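Local structure of acyl-coenzyme A oxidase acox-1.2 (Caenorhabditis elegans, 5K3J) at residues Leu55-Pro60 / Thr74-Ile79; Leu64-Lys69 / Asn242-Asp247; His100-Gly105 / Gln609-Gln614; His109-His114 / Arg139-Ile144; Lys230-Gly235 / Asn254-Pro259. The protein catalyses the FAD-dependent desaturation of CoA-linked ascaroside side chains, the first step of peroxisomal beta-oxidation in dauer pheromone biosynthesis. All coordinates share one frame; numbering follows the deposited sequence.

Contact 1: residues Leu55-Pro60 / Thr74-Ile79; sequences LADIKP and TRKISI
In the helical N-terminal domain of this acyl-CoA oxidase, the loop that leads towards helix 66-82 runs past a flank of that same helix, and two basic side chains of the helix bind its backbone. Lys76 makes the polar centre of the contact. Its CG is anti to the backbone N (chi1 -151°), and turns at chi2, chi3 and chi4 curl the chain so that CE lies 3.2 Å from Ala56 O. From there NZ donates to Leu55 O at 3.0 Å, approaching from above the carbonyl plane, and forms a salt bridge with Asp57 OD1 at 3.0 Å on the anti lone pair of that oxygen. A third acceptor, Val103 O of the segment 100-105, also binds NZ, while Asp57 OD1 is shared with Arg616; the ammonium thus ties loop and helix 66-82 to that neighbouring segment. Arg75 leaves the helix with CG anti to N and bends at chi3 (80°). Its NH2 meets Ala56 O near the guanidinium plane in a weak, bent bond of 2.9 Å, and CD1 of Ile58 sits over one face, 4.1 Å from NE. The stronger partner of Arg75 is Glu72, whose carboxylate also accepts from Ile58 N. One turn on from Arg75, Ile79 meets Leu55 of the loop: the two side chains lie side by side, running opposite ways, with Leu55 CD2 3.7 Å from Ile79 CG2.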
# COMPACT_ATOMS: atom_id res chain seq x y z
N LEU A 55 -23.01 -18.62 11.44
CA LEU A 55 -22.16 -17.45 11.63
C LEU A 55 -20.82 -17.60 10.93
O LEU A 55 -19.99 -16.69 10.98
CB LEU A 55 -21.94 -17.19 13.12
CG LEU A 55 -23.12 -16.64 13.92
CD1 LEU A 55 -22.65 -16.15 15.28
CD2 LEU A 55 -23.81 -15.52 13.15
N ALA A 56 -20.59 -18.75 10.30
CA ALA A 56 -19.36 -18.95 9.54
C ALA A 56 -19.47 -18.24 8.19
O ALA A 56 -20.58 -18.05 7.69
CB ALA A 56 -19.07 -20.43 9.35
N ASP A 57 -18.34 -17.83 7.64
CA ASP A 57 -18.32 -17.25 6.30
C ASP A 57 -18.93 -18.24 5.31
O ASP A 57 -18.58 -19.42 5.33
CB ASP A 57 -16.89 -16.89 5.88
CG ASP A 57 -16.24 -15.88 6.82
OD1 ASP A 57 -16.97 -15.10 7.45
OD2 ASP A 57 -14.99 -15.86 6.91
N ILE A 58 -19.83 -17.76 4.46
CA ILE A 58 -20.55 -18.63 3.52
C ILE A 58 -19.54 -19.39 2.65
O ILE A 58 -19.76 -20.54 2.29
CB ILE A 58 -21.55 -17.82 2.65
CG1 ILE A 58 -22.54 -18.75 1.94
CG2 ILE A 58 -20.83 -16.91 1.66
CD1 ILE A 58 -23.72 -19.16 2.80
N LYS A 59 -18.43 -18.72 2.35
CA LYS A 59 -17.28 -19.32 1.69
C LYS A 59 -16.12 -18.35 1.85
O LYS A 59 -16.34 -17.21 2.25
CB LYS A 59 -17.57 -19.62 0.22
CG LYS A 59 -18.13 -18.48 -0.60
CD LYS A 59 -18.17 -18.92 -2.06
CE LYS A 59 -19.21 -18.18 -2.89
NZ LYS A 59 -19.18 -18.66 -4.30
N PRO A 60 -14.88 -18.80 1.58
CA PRO A 60 -13.71 -17.92 1.66
C PRO A 60 -13.93 -16.55 1.02
O PRO A 60 -14.03 -16.44 -0.21
CB PRO A 60 -12.64 -18.71 0.89
CG PRO A 60 -12.96 -20.12 1.21
CD PRO A 60 -14.47 -20.20 1.35
N THR A 74 -24.73 -8.45 4.72
CA THR A 74 -26.13 -8.28 5.09
C THR A 74 -26.72 -9.57 5.66
O THR A 74 -27.50 -9.53 6.62
CB THR A 74 -26.97 -7.83 3.87
OG1 THR A 74 -26.63 -6.48 3.53
CG2 THR A 74 -28.45 -7.90 4.17
N ARG A 75 -26.34 -10.70 5.07
CA ARG A 75 -26.73 -12.01 5.60
C ARG A 75 -26.24 -12.15 7.04
O ARG A 75 -27.02 -12.44 7.94
CB ARG A 75 -26.17 -13.15 4.74
CG ARG A 75 -26.55 -14.54 5.25
CD ARG A 75 -25.81 -15.65 4.52
NE ARG A 75 -24.46 -15.83 5.02
CZ ARG A 75 -24.15 -16.57 6.08
NH1 ARG A 75 -25.11 -17.17 6.77
NH2 ARG A 75 -22.89 -16.69 6.47
N LYS A 76 -24.94 -11.91 7.24
CA LYS A 76 -24.30 -12.18 8.52
C LYS A 76 -24.74 -11.20 9.60
O LYS A 76 -24.80 -11.56 10.77
CB LYS A 76 -22.78 -12.16 8.35
CG LYS A 76 -22.05 -13.06 9.34
CD LYS A 76 -22.06 -14.51 8.89
CE LYS A 76 -20.87 -14.85 8.01
NZ LYS A 76 -19.61 -14.73 8.79
N ILE A 77 -25.05 -9.96 9.22
CA ILE A 77 -25.42 -8.93 10.20
C ILE A 77 -26.86 -9.12 10.70
O ILE A 77 -27.19 -8.75 11.83
CB ILE A 77 -25.27 -7.50 9.62
CG1 ILE A 77 -25.12 -6.47 10.74
CG2 ILE A 77 -26.43 -7.14 8.71
CD1 ILE A 77 -23.97 -6.75 11.68
N SER A 78 -27.71 -9.72 9.87
CA SER A 78 -29.09 -9.96 10.25
C SER A 78 -29.17 -11.18 11.15
O SER A 78 -29.99 -11.24 12.06
CB SER A 78 -29.97 -10.15 9.02
OG SER A 78 -29.71 -11.39 8.38
N ILE A 79 -28.32 -12.17 10.88
CA ILE A 79 -28.24 -13.35 11.73
C ILE A 79 -27.61 -12.98 13.07
O ILE A 79 -28.13 -13.34 14.14
CB ILE A 79 -27.42 -14.48 11.08
CG1 ILE A 79 -28.01 -14.86 9.73
CG2 ILE A 79 -27.36 -15.69 11.99
CD1 ILE A 79 -27.18 -15.85 8.96

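Contact 2: residues Leu64-Lys69 / Asn242-Asp247; sequences LTREEK and NFNAAD
Arg66, in the first turn of helix 66-82, folds across the type I turn Phe243-Ala246 in the loop between strands 232-236 and 248-253. Its chi1 of -140° is followed by bends at chi2 (-82°) and chi3 (-97°), which lay the aliphatic part at about a right angle over Asn244: CD is 3.7 Å from Asn244 CB and 3.1 Å from Asn244 O. At the guanidinium edge, Arg66 NH1 gives Asn244 O a straight but long and weak bond (3.5 Å). Asn244 turns CG anti to its own carbonyl carbon, and its OD1 accepts from Lys240 N. One turn on, CB of Lys69 rests 3.8 Å from Ala245 CB; the rest of that chain leads away, extended until chi4. A capping box of Thr65 and Glu68 starts the helix. Phe243 touches the bound ascaroside-CoA, placing the 242-247 loop at the substrate pocket. Asp236 pairs with Arg66 and Glu107 with Lys69, so the two segments are probably joined mainly through aliphatic carbons and peptide oxygens.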
# COMPACT_ATOMS: atom_id res chain seq x y z
N LEU A 64 -15.47 -14.01 -3.21
CA LEU A 64 -16.76 -13.35 -3.39
C LEU A 64 -16.69 -12.14 -4.32
O LEU A 64 -15.77 -11.32 -4.24
CB LEU A 64 -17.31 -12.91 -2.04
CG LEU A 64 -17.70 -14.06 -1.11
CD1 LEU A 64 -17.96 -13.52 0.29
CD2 LEU A 64 -18.91 -14.78 -1.66
N THR A 65 -17.68 -12.05 -5.21
CA THR A 65 -17.85 -10.87 -6.05
C THR A 65 -18.29 -9.71 -5.18
O THR A 65 -18.62 -9.89 -4.01
CB THR A 65 -18.88 -11.09 -7.18
OG1 THR A 65 -20.21 -11.03 -6.64
CG2 THR A 65 -18.67 -12.44 -7.84
N ARG A 66 -18.31 -8.51 -5.76
CA ARG A 66 -18.61 -7.31 -4.99
C ARG A 66 -20.06 -7.32 -4.48
O ARG A 66 -20.31 -6.93 -3.34
CB ARG A 66 -18.36 -6.06 -5.85
CG ARG A 66 -17.70 -4.92 -5.09
CD ARG A 66 -18.73 -4.11 -4.31
NE ARG A 66 -19.15 -2.92 -5.05
CZ ARG A 66 -19.76 -1.88 -4.49
NH1 ARG A 66 -20.01 -1.87 -3.19
NH2 ARG A 66 -20.11 -0.84 -5.24
N GLU A 67 -20.98 -7.78 -5.32
CA GLU A 67 -22.39 -7.89 -4.92
C GLU A 67 -22.58 -8.99 -3.89
O GLU A 67 -23.33 -8.82 -2.93
CB GLU A 67 -23.28 -8.14 -6.14
CG GLU A 67 -24.75 -8.35 -5.81
CD GLU A 67 -25.68 -7.88 -6.92
OE1 GLU A 67 -25.32 -8.02 -8.11
OE2 GLU A 67 -26.77 -7.35 -6.60
N GLU A 68 -21.90 -10.12 -4.08
CA GLU A 68 -21.97 -11.22 -3.13
C GLU A 68 -21.39 -10.82 -1.77
O GLU A 68 -21.74 -11.41 -0.75
CB GLU A 68 -21.25 -12.46 -3.67
CG GLU A 68 -21.90 -13.08 -4.89
CD GLU A 68 -21.10 -14.24 -5.48
OE1 GLU A 68 -19.92 -14.39 -5.09
OE2 GLU A 68 -21.64 -14.99 -6.31
N LYS A 69 -20.49 -9.83 -1.78
CA LYS A 69 -19.90 -9.32 -0.54
C LYS A 69 -20.90 -8.47 0.24
O LYS A 69 -21.00 -8.60 1.46
CB LYS A 69 -18.64 -8.50 -0.85
CG LYS A 69 -17.38 -9.34 -0.99
CD LYS A 69 -16.24 -8.52 -1.59
CE LYS A 69 -14.95 -9.33 -1.68
NZ LYS A 69 -14.50 -9.83 -0.34
N ASN A 242 -10.92 -0.85 -1.23
CA ASN A 242 -11.40 -1.93 -0.40
C ASN A 242 -12.70 -1.53 0.27
O ASN A 242 -13.35 -0.57 -0.15
CB ASN A 242 -10.36 -2.32 0.65
CG ASN A 242 -10.38 -3.81 0.94
OD1 ASN A 242 -11.31 -4.32 1.56
ND2 ASN A 242 -9.35 -4.51 0.50
N PHE A 243 -13.08 -2.25 1.33
CA PHE A 243 -14.29 -1.97 2.08
C PHE A 243 -15.52 -2.15 1.19
O PHE A 243 -16.51 -1.44 1.33
CB PHE A 243 -14.24 -0.56 2.67
CG PHE A 243 -15.11 -0.36 3.88
CD1 PHE A 243 -14.97 -1.18 4.98
CD2 PHE A 243 -16.04 0.67 3.93
CE1 PHE A 243 -15.76 -1.01 6.10
CE2 PHE A 243 -16.83 0.85 5.06
CZ PHE A 243 -16.68 0.01 6.14
N ASN A 244 -15.45 -3.12 0.28
CA ASN A 244 -16.47 -3.27 -0.76
C ASN A 244 -17.67 -4.14 -0.40
O ASN A 244 -18.55 -4.36 -1.23
CB ASN A 244 -15.82 -3.83 -2.04
CG ASN A 244 -14.89 -2.83 -2.70
OD1 ASN A 244 -15.34 -1.82 -3.25
ND2 ASN A 244 -13.59 -3.12 -2.67
N ALA A 245 -17.73 -4.65 0.83
CA ALA A 245 -18.93 -5.33 1.28
C ALA A 245 -19.89 -4.28 1.82
O ALA A 245 -21.07 -4.54 2.04
CB ALA A 245 -18.61 -6.38 2.34
N ALA A 246 -19.36 -3.08 2.03
CA ALA A 246 -20.16 -1.94 2.44
C ALA A 246 -20.65 -1.16 1.23
O ALA A 246 -20.04 -1.21 0.16
CB ALA A 246 -19.35 -1.03 3.36
N ASP A 247 -21.76 -0.45 1.39
CA ASP A 247 -22.22 0.44 0.34
C ASP A 247 -22.01 1.88 0.78
O ASP A 247 -22.71 2.40 1.65
CB ASP A 247 -23.69 0.17 -0.02
CG ASP A 247 -24.62 0.33 1.17
OD1 ASP A 247 -24.65 -0.57 2.03
OD2 ASP A 247 -25.33 1.36 1.24

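Contact 3: residues His100-Gly105 / Gln609-Gln614; sequences HREVIG and QISDMQ
Here the C-terminal part of helix 93-103, in the N-terminal helical domain, meets the start of helix 612-615 in the C-terminal helical region. Glu102 has the most surface buried. Its CG is anti to the backbone N (chi1 173°) and the chain runs extended beyond it, crossing Met613 at about a right angle with the two CG atoms 3.7 Å apart. Met613 also starts anti, then bends at chi3 (-70°); its CG lies 3.5 Å from Glu102 O, and its SD flanks Glu102 CG. Gln614, extended beyond CG, lays its CB 3.6 Å from Glu102 CA and its CG 3.4 Å from Arg101 O, and the amide NE2 goes on to Tyr106 OH. Val49 of helix 36-49 packs on both Glu102 and Met613. Arg101 packs on Glu299, which is important for binding asc-omega-C5-CoA. The carboxylate of Glu102 binds Thr46 OG1 as well as the N-cap residue Ser611, whose OG accepts weakly from Gln614 N and donates to Glu102 OE2 at 2.7 Å from well above the carboxylate plane.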
# COMPACT_ATOMS: atom_id res chain seq x y z
N HIS A 100 -18.25 -8.32 16.20
CA HIS A 100 -18.40 -7.93 14.81
C HIS A 100 -17.09 -8.06 14.04
O HIS A 100 -17.08 -8.50 12.89
CB HIS A 100 -18.94 -6.51 14.71
CG HIS A 100 -20.39 -6.39 15.07
ND1 HIS A 100 -20.83 -6.29 16.38
CD2 HIS A 100 -21.50 -6.37 14.30
CE1 HIS A 100 -22.15 -6.21 16.39
NE2 HIS A 100 -22.58 -6.26 15.14
N ARG A 101 -15.97 -7.71 14.68
CA ARG A 101 -14.67 -7.85 14.04
C ARG A 101 -14.38 -9.32 13.73
O ARG A 101 -13.68 -9.63 12.77
CB ARG A 101 -13.54 -7.29 14.92
CG ARG A 101 -13.38 -5.78 14.89
CD ARG A 101 -12.27 -5.36 15.84
NE ARG A 101 -12.11 -3.91 15.94
CZ ARG A 101 -11.65 -3.29 17.03
NH1 ARG A 101 -11.31 -4.01 18.09
NH2 ARG A 101 -11.53 -1.97 17.05
N GLU A 102 -14.93 -10.21 14.54
CA GLU A 102 -14.72 -11.64 14.33
C GLU A 102 -15.75 -12.23 13.39
O GLU A 102 -15.39 -12.79 12.35
CB GLU A 102 -14.76 -12.40 15.66
CG GLU A 102 -14.72 -13.91 15.46
CD GLU A 102 -14.47 -14.66 16.75
OE1 GLU A 102 -15.37 -15.42 17.19
OE2 GLU A 102 -13.38 -14.51 17.34
N VAL A 103 -17.03 -12.13 13.74
CA VAL A 103 -18.09 -12.73 12.94
C VAL A 103 -18.22 -12.04 11.58
O VAL A 103 -18.08 -12.69 10.53
CB VAL A 103 -19.45 -12.66 13.65
CG1 VAL A 103 -20.54 -13.24 12.76
CG2 VAL A 103 -19.39 -13.41 14.96
N ILE A 104 -18.47 -10.74 11.58
CA ILE A 104 -18.63 -10.01 10.32
C ILE A 104 -17.30 -9.80 9.59
O ILE A 104 -17.12 -10.28 8.47
CB ILE A 104 -19.30 -8.64 10.54
CG1 ILE A 104 -20.63 -8.79 11.29
CG2 ILE A 104 -19.55 -7.95 9.20
CD1 ILE A 104 -21.72 -9.49 10.50
N GLY A 105 -16.39 -9.08 10.22
CA GLY A 105 -15.12 -8.78 9.60
C GLY A 105 -14.95 -7.29 9.37
O GLY A 105 -15.69 -6.47 9.91
N GLN A 609 -5.06 -13.35 20.64
CA GLN A 609 -6.14 -14.33 20.65
C GLN A 609 -7.18 -14.06 19.57
O GLN A 609 -8.39 -14.07 19.82
CB GLN A 609 -6.79 -14.39 22.04
CG GLN A 609 -6.07 -15.38 22.95
CD GLN A 609 -6.37 -15.20 24.42
OE1 GLN A 609 -7.15 -14.33 24.81
NE2 GLN A 609 -5.75 -16.02 25.26
N ILE A 610 -6.69 -13.81 18.36
CA ILE A 610 -7.52 -13.67 17.18
C ILE A 610 -7.85 -15.05 16.61
O ILE A 610 -6.95 -15.77 16.17
CB ILE A 610 -6.83 -12.82 16.10
CG1 ILE A 610 -6.38 -11.48 16.69
CG2 ILE A 610 -7.76 -12.62 14.91
CD1 ILE A 610 -5.50 -10.66 15.75
N SER A 611 -9.13 -15.41 16.63
CA SER A 611 -9.56 -16.71 16.12
C SER A 611 -9.31 -16.80 14.61
O SER A 611 -9.14 -15.78 13.94
CB SER A 611 -11.03 -16.94 16.43
OG SER A 611 -11.85 -16.03 15.70
N ASP A 612 -9.28 -18.02 14.08
CA ASP A 612 -9.16 -18.22 12.64
C ASP A 612 -10.34 -17.57 11.92
O ASP A 612 -10.19 -17.07 10.80
CB ASP A 612 -9.09 -19.71 12.30
CG ASP A 612 -7.73 -20.31 12.56
OD1 ASP A 612 -6.77 -19.55 12.81
OD2 ASP A 612 -7.62 -21.56 12.51
N MET A 613 -11.50 -17.58 12.57
CA MET A 613 -12.70 -16.96 12.03
C MET A 613 -12.48 -15.49 11.70
O MET A 613 -12.91 -15.00 10.66
CB MET A 613 -13.87 -17.11 13.00
CG MET A 613 -15.06 -16.25 12.63
SD MET A 613 -16.57 -16.61 13.53
CE MET A 613 -17.01 -18.22 12.87
N GLN A 614 -11.81 -14.77 12.61
CA GLN A 614 -11.51 -13.37 12.38
C GLN A 614 -10.29 -13.19 11.48
O GLN A 614 -10.25 -12.31 10.63
CB GLN A 614 -11.28 -12.64 13.71
CG GLN A 614 -10.82 -11.20 13.55
CD GLN A 614 -10.71 -10.47 14.87
OE1 GLN A 614 -11.21 -10.94 15.89
NE2 GLN A 614 -10.06 -9.31 14.87

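Contact 4: residues His109-His114 / Arg139-Ile144; sequences HPFALH and RRREII
A buried arginine stacks face to face on a phenylalanine: the guanidinium of Arg141 and the ring of Phe111 have planes 10° apart and centres 4.6 Å apart. The cation-pi contact is off-centre, with CZ 28° off the ring normal, since Arg141 CD stands over the middle of the Phe111 ring, 3.9 Å from its centroid (CH-pi). Arg141 gets there with CG anti to its carbonyl carbon and an extended chain; NH1 bonds to Thr81 and NH2 makes a salt bridge to Asp115, which would hold the plane. Ile144 crosses Phe111 at about a right angle, CG1 lying 3.5 Å from CE1, while its CG2 touches Pro110 O (3.2 Å). Ile143 O lies at the edge of the Phe111 ring and 3.0 Å from His114 CE1; the nitrogens of that histidine bond to Gly145 and Ala138. Met655 of the second subunit packs on Phe111. Ala112 and Leu113 line the substrate and FAD pockets, respectively. Arg141, with positive phi (50°), is the C-prime residue of the Schellman motif that ends helix 128-139.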
# COMPACT_ATOMS: atom_id res chain seq x y z
N HIS A 109 -20.53 -3.78 6.54
CA HIS A 109 -21.86 -4.32 6.78
C HIS A 109 -22.85 -3.16 6.94
O HIS A 109 -22.43 -2.03 7.20
CB HIS A 109 -21.86 -5.22 8.02
CG HIS A 109 -21.45 -4.51 9.28
ND1 HIS A 109 -22.37 -3.94 10.14
CD2 HIS A 109 -20.23 -4.27 9.82
CE1 HIS A 109 -21.73 -3.39 11.16
NE2 HIS A 109 -20.43 -3.57 10.98
N PRO A 110 -24.16 -3.42 6.76
CA PRO A 110 -25.17 -2.36 6.80
C PRO A 110 -25.15 -1.46 8.04
O PRO A 110 -25.71 -0.36 7.98
CB PRO A 110 -26.48 -3.15 6.74
CG PRO A 110 -26.14 -4.36 5.98
CD PRO A 110 -24.74 -4.72 6.38
N PHE A 111 -24.51 -1.89 9.12
CA PHE A 111 -24.58 -1.17 10.39
C PHE A 111 -23.26 -0.56 10.86
O PHE A 111 -23.15 -0.11 12.00
CB PHE A 111 -25.12 -2.08 11.49
CG PHE A 111 -26.61 -2.26 11.46
CD1 PHE A 111 -27.45 -1.23 11.85
CD2 PHE A 111 -27.16 -3.46 11.06
CE1 PHE A 111 -28.82 -1.40 11.82
CE2 PHE A 111 -28.52 -3.64 11.04
CZ PHE A 111 -29.36 -2.60 11.42
N ALA A 112 -22.25 -0.56 9.98
CA ALA A 112 -20.92 -0.08 10.35
C ALA A 112 -20.94 1.35 10.87
O ALA A 112 -20.69 1.59 12.05
CB ALA A 112 -19.98 -0.19 9.16
N LEU A 113 -21.26 2.29 9.98
CA LEU A 113 -21.30 3.70 10.34
C LEU A 113 -22.52 4.02 11.20
O LEU A 113 -22.58 5.06 11.85
CB LEU A 113 -21.30 4.56 9.08
CG LEU A 113 -19.94 4.85 8.43
CD1 LEU A 113 -19.01 5.51 9.41
CD2 LEU A 113 -19.30 3.58 7.86
N HIS A 114 -23.49 3.11 11.20
CA HIS A 114 -24.64 3.22 12.08
C HIS A 114 -24.17 3.19 13.52
O HIS A 114 -24.66 3.94 14.37
CB HIS A 114 -25.63 2.08 11.81
CG HIS A 114 -26.76 2.02 12.78
ND1 HIS A 114 -27.95 2.70 12.59
CD2 HIS A 114 -26.90 1.36 13.95
CE1 HIS A 114 -28.76 2.45 13.60
NE2 HIS A 114 -28.15 1.64 14.44
N ARG A 139 -30.41 1.78 18.57
CA ARG A 139 -29.73 0.74 19.34
C ARG A 139 -30.40 -0.62 19.21
O ARG A 139 -29.74 -1.66 19.30
CB ARG A 139 -29.66 1.15 20.82
CG ARG A 139 -28.49 2.08 21.15
CD ARG A 139 -28.67 2.81 22.49
NE ARG A 139 -27.39 3.03 23.16
CZ ARG A 139 -27.18 3.93 24.12
NH1 ARG A 139 -28.17 4.71 24.53
NH2 ARG A 139 -25.98 4.05 24.67
N ARG A 140 -31.71 -0.62 19.00
CA ARG A 140 -32.46 -1.86 18.81
C ARG A 140 -32.44 -2.26 17.34
O ARG A 140 -33.10 -3.21 16.92
CB ARG A 140 -33.90 -1.70 19.29
CG ARG A 140 -34.05 -0.85 20.54
CD ARG A 140 -35.51 -0.66 20.91
NE ARG A 140 -36.02 -1.77 21.71
CZ ARG A 140 -36.98 -2.60 21.31
NH1 ARG A 140 -37.53 -2.45 20.11
NH2 ARG A 140 -37.38 -3.58 22.10
N ARG A 141 -31.66 -1.51 16.56
CA ARG A 141 -31.51 -1.74 15.13
C ARG A 141 -32.87 -1.84 14.46
O ARG A 141 -33.08 -2.66 13.56
CB ARG A 141 -30.65 -2.98 14.86
CG ARG A 141 -29.20 -2.77 15.27
CD ARG A 141 -28.31 -3.97 14.99
NE ARG A 141 -26.90 -3.61 15.10
CZ ARG A 141 -25.90 -4.48 14.98
NH1 ARG A 141 -26.13 -5.77 14.76
NH2 ARG A 141 -24.64 -4.05 15.09
N GLU A 142 -33.80 -1.00 14.91
CA GLU A 142 -35.09 -0.82 14.24
C GLU A 142 -34.87 -0.07 12.94
O GLU A 142 -35.58 -0.28 11.95
CB GLU A 142 -36.07 -0.03 15.11
CG GLU A 142 -36.58 -0.75 16.34
CD GLU A 142 -37.72 0.00 17.00
OE1 GLU A 142 -38.52 0.62 16.27
OE2 GLU A 142 -37.81 -0.00 18.25
N ILE A 143 -33.88 0.81 12.94
CA ILE A 143 -33.59 1.66 11.79
C ILE A 143 -32.10 1.63 11.49
O ILE A 143 -31.28 1.38 12.38
CB ILE A 143 -34.05 3.11 12.02
CG1 ILE A 143 -33.34 3.72 13.24
CG2 ILE A 143 -35.56 3.18 12.20
CD1 ILE A 143 -33.83 5.09 13.62
N ILE A 144 -31.74 1.88 10.24
CA ILE A 144 -30.34 1.95 9.84
C ILE A 144 -29.97 3.38 9.49
O ILE A 144 -30.66 4.03 8.71
CB ILE A 144 -30.05 1.04 8.63
CG1 ILE A 144 -30.54 -0.39 8.90
CG2 ILE A 144 -28.57 1.05 8.31
CD1 ILE A 144 -30.54 -1.29 7.68

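Contact 5: residues Lys230-Gly235 / Asn254-Pro259; sequences KGVTVG and NNLRVP
The side-chain amides of Asn254 and Asn255 are linked by one bond, ND2 of Asn255 donating to Asn254 OD1 at 3.0 Å from above the carbonyl plane, with the acceptor tilted out of the donor's own amide plane; both residues also touch a crystal neighbour. They belong to the exposed turn between strands 248-253 and 256-259, where the chain passes from the three-stranded antiparallel sheet to the mixed sheet of the beta domain. Segment 230-235 opens strand 232-236, which pairs with 248-253 through Thr233 and Gly235, whereas Leu256 and Val258 pair with strand 173-177. Gly231 faces the turn with bare backbone, at positive-phi angles that call for glycine. Over it comes Leu256, whose chi1 (-163°) and chi2 (-76°) together bring CD2 to 3.2 Å from Lys230 O, 4.2 Å from Gly231 CA and 4.4 Å from Val232 CG2. The two segments are joined by one hydrogen bond, in which Asn254 N points along an in-plane lone pair of Gly231 O at 2.9 Å, with an N-H...O angle of 159°.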
# COMPACT_ATOMS: atom_id res chain seq x y z
N LYS A 230 -39.95 11.28 -1.32
CA LYS A 230 -40.01 12.36 -2.29
C LYS A 230 -38.98 13.45 -2.00
O LYS A 230 -39.05 14.12 -0.97
CB LYS A 230 -41.41 12.97 -2.31
CG LYS A 230 -41.49 14.32 -3.01
CD LYS A 230 -42.48 15.21 -2.30
CE LYS A 230 -42.53 16.59 -2.93
NZ LYS A 230 -43.28 17.54 -2.06
N GLY A 231 -38.03 13.62 -2.92
CA GLY A 231 -37.00 14.63 -2.78
C GLY A 231 -35.63 14.04 -2.55
O GLY A 231 -34.64 14.76 -2.38
N VAL A 232 -35.56 12.71 -2.55
CA VAL A 232 -34.33 12.00 -2.22
C VAL A 232 -33.75 11.23 -3.41
O VAL A 232 -34.40 10.37 -3.99
CB VAL A 232 -34.55 11.02 -1.05
CG1 VAL A 232 -33.40 10.03 -0.95
CG2 VAL A 232 -34.72 11.79 0.25
N THR A 233 -32.51 11.57 -3.76
CA THR A 233 -31.75 10.81 -4.73
C THR A 233 -30.64 10.07 -3.99
O THR A 233 -29.92 10.68 -3.20
CB THR A 233 -31.16 11.70 -5.84
OG1 THR A 233 -32.20 12.48 -6.43
CG2 THR A 233 -30.50 10.85 -6.91
N VAL A 234 -30.52 8.77 -4.24
CA VAL A 234 -29.61 7.95 -3.45
C VAL A 234 -29.11 6.72 -4.23
O VAL A 234 -29.87 6.04 -4.91
CB VAL A 234 -30.29 7.54 -2.11
CG1 VAL A 234 -30.45 6.05 -1.97
CG2 VAL A 234 -29.53 8.12 -0.92
N GLY A 235 -27.80 6.48 -4.14
CA GLY A 235 -27.18 5.36 -4.82
C GLY A 235 -25.75 5.13 -4.36
O GLY A 235 -25.19 5.95 -3.63
N ASN A 254 -33.73 17.48 -2.99
CA ASN A 254 -34.42 18.51 -3.76
C ASN A 254 -35.48 19.23 -2.91
O ASN A 254 -36.64 18.82 -2.89
CB ASN A 254 -35.07 17.91 -5.00
CG ASN A 254 -35.85 18.93 -5.82
OD1 ASN A 254 -35.67 20.14 -5.67
ND2 ASN A 254 -36.73 18.44 -6.69
N ASN A 255 -35.06 20.29 -2.23
CA ASN A 255 -35.92 21.06 -1.34
C ASN A 255 -36.69 20.16 -0.37
O ASN A 255 -37.90 20.31 -0.20
CB ASN A 255 -36.89 21.94 -2.14
CG ASN A 255 -36.17 22.98 -2.98
OD1 ASN A 255 -35.68 23.98 -2.47
ND2 ASN A 255 -36.11 22.74 -4.29
N LEU A 256 -35.97 19.22 0.24
CA LEU A 256 -36.55 18.26 1.17
C LEU A 256 -36.91 18.96 2.48
O LEU A 256 -36.07 19.63 3.09
CB LEU A 256 -35.55 17.12 1.41
CG LEU A 256 -35.98 15.78 2.01
CD1 LEU A 256 -36.20 15.89 3.51
CD2 LEU A 256 -37.23 15.27 1.33
N ARG A 257 -38.16 18.81 2.92
CA ARG A 257 -38.62 19.49 4.12
C ARG A 257 -38.67 18.57 5.33
O ARG A 257 -39.31 17.52 5.30
CB ARG A 257 -40.00 20.12 3.89
CG ARG A 257 -39.96 21.37 3.03
CD ARG A 257 -41.35 21.96 2.82
NE ARG A 257 -41.32 23.14 1.96
CZ ARG A 257 -41.26 24.39 2.40
NH1 ARG A 257 -41.23 24.64 3.70
NH2 ARG A 257 -41.24 25.40 1.54
N VAL A 258 -37.98 18.98 6.38
CA VAL A 258 -38.02 18.28 7.66
C VAL A 258 -38.42 19.26 8.76
O VAL A 258 -38.10 20.44 8.68
CB VAL A 258 -36.66 17.62 8.00
CG1 VAL A 258 -36.35 16.51 7.01
CG2 VAL A 258 -35.54 18.66 8.01
N PRO A 259 -39.14 18.77 9.78
CA PRO A 259 -39.52 19.57 10.94
C PRO A 259 -38.34 20.28 11.58
O PRO A 259 -37.21 19.79 11.52
CB PRO A 259 -40.12 18.54 11.89
CG PRO A 259 -40.66 17.49 11.00
CD PRO A 259 -39.74 17.42 9.81

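Contacts 1 to 4 cluster round the N-terminal helical domain, with centres 12 to 19 Å apart, whereas contact 5 lies out on the beta domain, 21 to 38 Å from the others. Helix 66-82 is the common element: contacts 1 and 2 both use it, and its Ile77 packs on His100 of contact 3 and on the 109-111 turn of contact 4. The segments of contact 2 alternate with those of contacts 1 and 5; contact 4 falls between the halves of contacts 2 and 3, and contact 5 between those of contact 3. Contact 3 ties the first helical domain to the last, while contact 2 joins the N-terminal helical domain to the beta domain. Contacts 1, 2 and 4 touch the second subunit.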